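Local coordinates for leucyl aminopeptidase (Trypanosoma brucei brucei, PDB 5NTD) that removes amino acids, leucine among them, from the N-termini of peptides as a metal-dependent aminopeptidase of the M17 family, at the interface of chains A and B. Residues are numbered along the deposited sequence; one frame, centred on the assembly and turned at random. Chains: chain A/B, leucyl aminopeptidase.

The interface of chains A and B. Residues chain A 73, 77, 84, 86; chain B 87, 101, 133.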
ATOM      1  N   GLU A  73      55.327   0.559  -5.814  1.00 33.07           N
ATOM      2  CA  GLU A  73      54.462   1.616  -6.382  1.00 34.07           C
ATOM      3  C   GLU A  73      52.956   1.299  -6.161  1.00 33.04           C
ATOM      4  O   GLU A  73      52.166   2.191  -5.877  1.00 32.60           O
ATOM      5  CB  GLU A  73      54.739   1.834  -7.859  1.00 34.07           C
ATOM      6  CG  GLU A  73      54.024   3.036  -8.483  1.00 34.45           C
ATOM      7  CD  GLU A  73      54.400   4.378  -7.885  1.00 35.27           C
ATOM      8  OE1 GLU A  73      55.397   4.428  -7.169  1.00 37.29           O
ATOM      9  OE2 GLU A  73      53.687   5.394  -8.117  1.00 36.44           O
ATOM     10  N   ARG A  77      50.082   3.625  -4.464  1.00 36.33           N
ATOM     11  CA  ARG A  77      48.889   4.014  -5.261  1.00 39.58           C
ATOM     12  C   ARG A  77      47.543   3.439  -4.776  1.00 37.46           C
ATOM     13  O   ARG A  77      46.489   3.995  -5.029  1.00 36.60           O
ATOM     14  CB  ARG A  77      49.107   3.670  -6.738  1.00 41.26           C
ATOM     15  CG  ARG A  77      50.045   4.634  -7.438  1.00 44.62           C
ATOM     16  CD  ARG A  77      50.332   4.154  -8.856  1.00 49.65           C
ATOM     17  NE  ARG A  77      50.281   5.118  -9.964  1.00 55.80           N
ATOM     18  CZ  ARG A  77      51.295   5.817 -10.454  1.00 61.95           C
ATOM     19  NH1 ARG A  77      52.505   5.753  -9.902  1.00 69.87           N
ATOM     20  NH2 ARG A  77      51.087   6.618 -11.493  1.00 62.85           N
ATOM     21  N   TYR A  84      44.980  -2.732  -5.877  1.00 28.92           N
ATOM     22  CA  TYR A  84      45.844  -2.187  -6.965  1.00 29.37           C
ATOM     23  C   TYR A  84      46.773  -3.279  -7.457  1.00 29.62           C
ATOM     24  O   TYR A  84      47.478  -3.899  -6.665  1.00 29.90           O
ATOM     25  CB  TYR A  84      46.674  -0.994  -6.509  1.00 28.97           C
ATOM     26  CG  TYR A  84      47.133  -0.101  -7.621  1.00 29.71           C
ATOM     27  CD1 TYR A  84      48.318  -0.350  -8.309  1.00 29.94           C
ATOM     28  CD2 TYR A  84      46.352   0.979  -8.028  1.00 30.30           C
ATOM     29  CE1 TYR A  84      48.708   0.444  -9.372  1.00 30.87           C
ATOM     30  CE2 TYR A  84      46.737   1.797  -9.071  1.00 30.91           C
ATOM     31  CZ  TYR A  84      47.905   1.524  -9.750  1.00 32.07           C
ATOM     32  OH  TYR A  84      48.278   2.341 -10.798  1.00 34.58           O
ATOM     33  N   VAL A  86      49.648  -4.954 -10.221  1.00 29.76           N
ATOM     34  CA  VAL A  86      50.827  -4.711 -11.072  1.00 31.49           C
ATOM     35  C   VAL A  86      51.422  -6.004 -11.590  1.00 32.74           C
ATOM     36  O   VAL A  86      51.355  -7.043 -10.933  1.00 32.26           O
ATOM     37  CB  VAL A  86      51.964  -3.959 -10.383  1.00 31.58           C
ATOM     38  CG1 VAL A  86      51.552  -2.531 -10.077  1.00 30.91           C
ATOM     39  CG2 VAL A  86      52.420  -4.705  -9.131  1.00 32.41           C
TER
ATOM     40  N   LEU B  87      51.592  -0.589 -15.067  1.00 33.08           N
ATOM     41  CA  LEU B  87      52.610   0.478 -14.886  1.00 33.72           C
ATOM     42  C   LEU B  87      53.674   0.364 -15.943  1.00 33.18           C
ATOM     43  O   LEU B  87      54.093  -0.728 -16.302  1.00 32.44           O
ATOM     44  CB  LEU B  87      53.280   0.396 -13.503  1.00 33.87           C
ATOM     45  CG  LEU B  87      52.420   0.788 -12.306  1.00 34.16           C
ATOM     46  CD1 LEU B  87      53.271   0.589 -11.070  1.00 36.10           C
ATOM     47  CD2 LEU B  87      51.920   2.224 -12.366  1.00 33.81           C
ATOM     48  N   ARG B 101      50.747   5.056 -15.564  1.00 30.05           N
ATOM     49  CA  ARG B 101      49.737   3.989 -15.521  1.00 29.18           C
ATOM     50  C   ARG B 101      49.023   4.030 -16.856  1.00 28.42           C
ATOM     51  O   ARG B 101      48.544   5.080 -17.266  1.00 29.15           O
ATOM     52  CB  ARG B 101      48.745   4.184 -14.378  1.00 27.44           C
ATOM     53  CG  ARG B 101      47.740   3.061 -14.209  1.00 27.66           C
ATOM     54  CD  ARG B 101      48.375   1.737 -13.806  1.00 28.23           C
ATOM     55  NE  ARG B 101      47.442   0.836 -13.147  1.00 29.60           N
ATOM     56  CZ  ARG B 101      47.747  -0.366 -12.649  1.00 31.42           C
ATOM     57  NH1 ARG B 101      48.960  -0.869 -12.751  1.00 31.41           N
ATOM     58  NH2 ARG B 101      46.810  -1.082 -12.043  1.00 33.26           N
ATOM     59  N   GLU B 133      41.632   6.048 -11.551  1.00 46.34           N
ATOM     60  CA  GLU B 133      43.066   5.840 -11.220  1.00 46.76           C
ATOM     61  C   GLU B 133      43.893   7.139 -11.223  1.00 46.02           C
ATOM     62  O   GLU B 133      45.079   7.126 -10.957  1.00 44.14           O
ATOM     63  CB  GLU B 133      43.749   4.798 -12.106  1.00 51.99           C
ATOM     64  CG  GLU B 133      43.355   3.326 -11.856  1.00 61.43           C
ATOM     65  CD  GLU B 133      44.168   2.283 -12.637  1.00 73.14           C
ATOM     66  OE1 GLU B 133      44.519   2.486 -13.835  1.00 96.79           O
ATOM     67  OE2 GLU B 133      44.456   1.203 -12.043  1.00 72.66           O
TER
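The phenol ring of A:Tyr84 lies between two chains: B:Arg101 covers one face and CB of A:Arg77, from its own subunit, sits over the centre of the other. Ring and guanidinium planes are 22° apart, and the overlap is offset, with NH2 toward the rim, 3.9 Å from the ring centroid in a cation-pi contact, while CZ of A:Tyr84 lies over the middle of the guanidinium. The two side chains arrive from opposite directions. At the guanidinium edge, nearly in its plane, stands the carboxylate of B:Glu133, a poorly ordered residue. B:Arg101 NE and NH2 both bond to its OE2, at 3.2 Å from NE, forming a side-on salt bridge within chain B; both nitrogens approach from the same face of the carboxylate. If B:Glu133 is as modelled, this may help fix the guanidinium's rotation and partly offset its charge. The hydroxyl OH of A:Tyr84 sits above the guanidinium plane, 2.9 Å from NE of B:Arg101: a face-on contact, since the NE N-H points in-plane to B:Glu133. With CG anti to the backbone N (chi1 -175°) and a bend at chi2 (65°), B:Arg101 folds its aliphatic part past this hydroxyl and lays its flat end against the ring. Alongside, B:Leu87 supplies the apolar part of the contact. Its CD1 packs against CG of A:Glu73 at 3.6 Å and CG1 of A:Val86 at 3.7 Å, whereas CD2 lies over the centre of the A:Arg77 guanidinium. The A:Glu73 carboxylate stands at its edge, in plane, but modelled too close for the pairing to be trusted. A:Tyr84 and A:Val86 belong to strand 83-89 and A:Glu73 and A:Arg77 to helix 69-77; from chain B come the same strand, through B:Leu87, strand 99-107, through B:Arg101, and the loop bearing B:Glu133. This patch of the N-terminal regions recurs with chains exchanged across the two-fold, joining two subunits of the deposited hexamer, the assembly typical of M17 aminopeptidases.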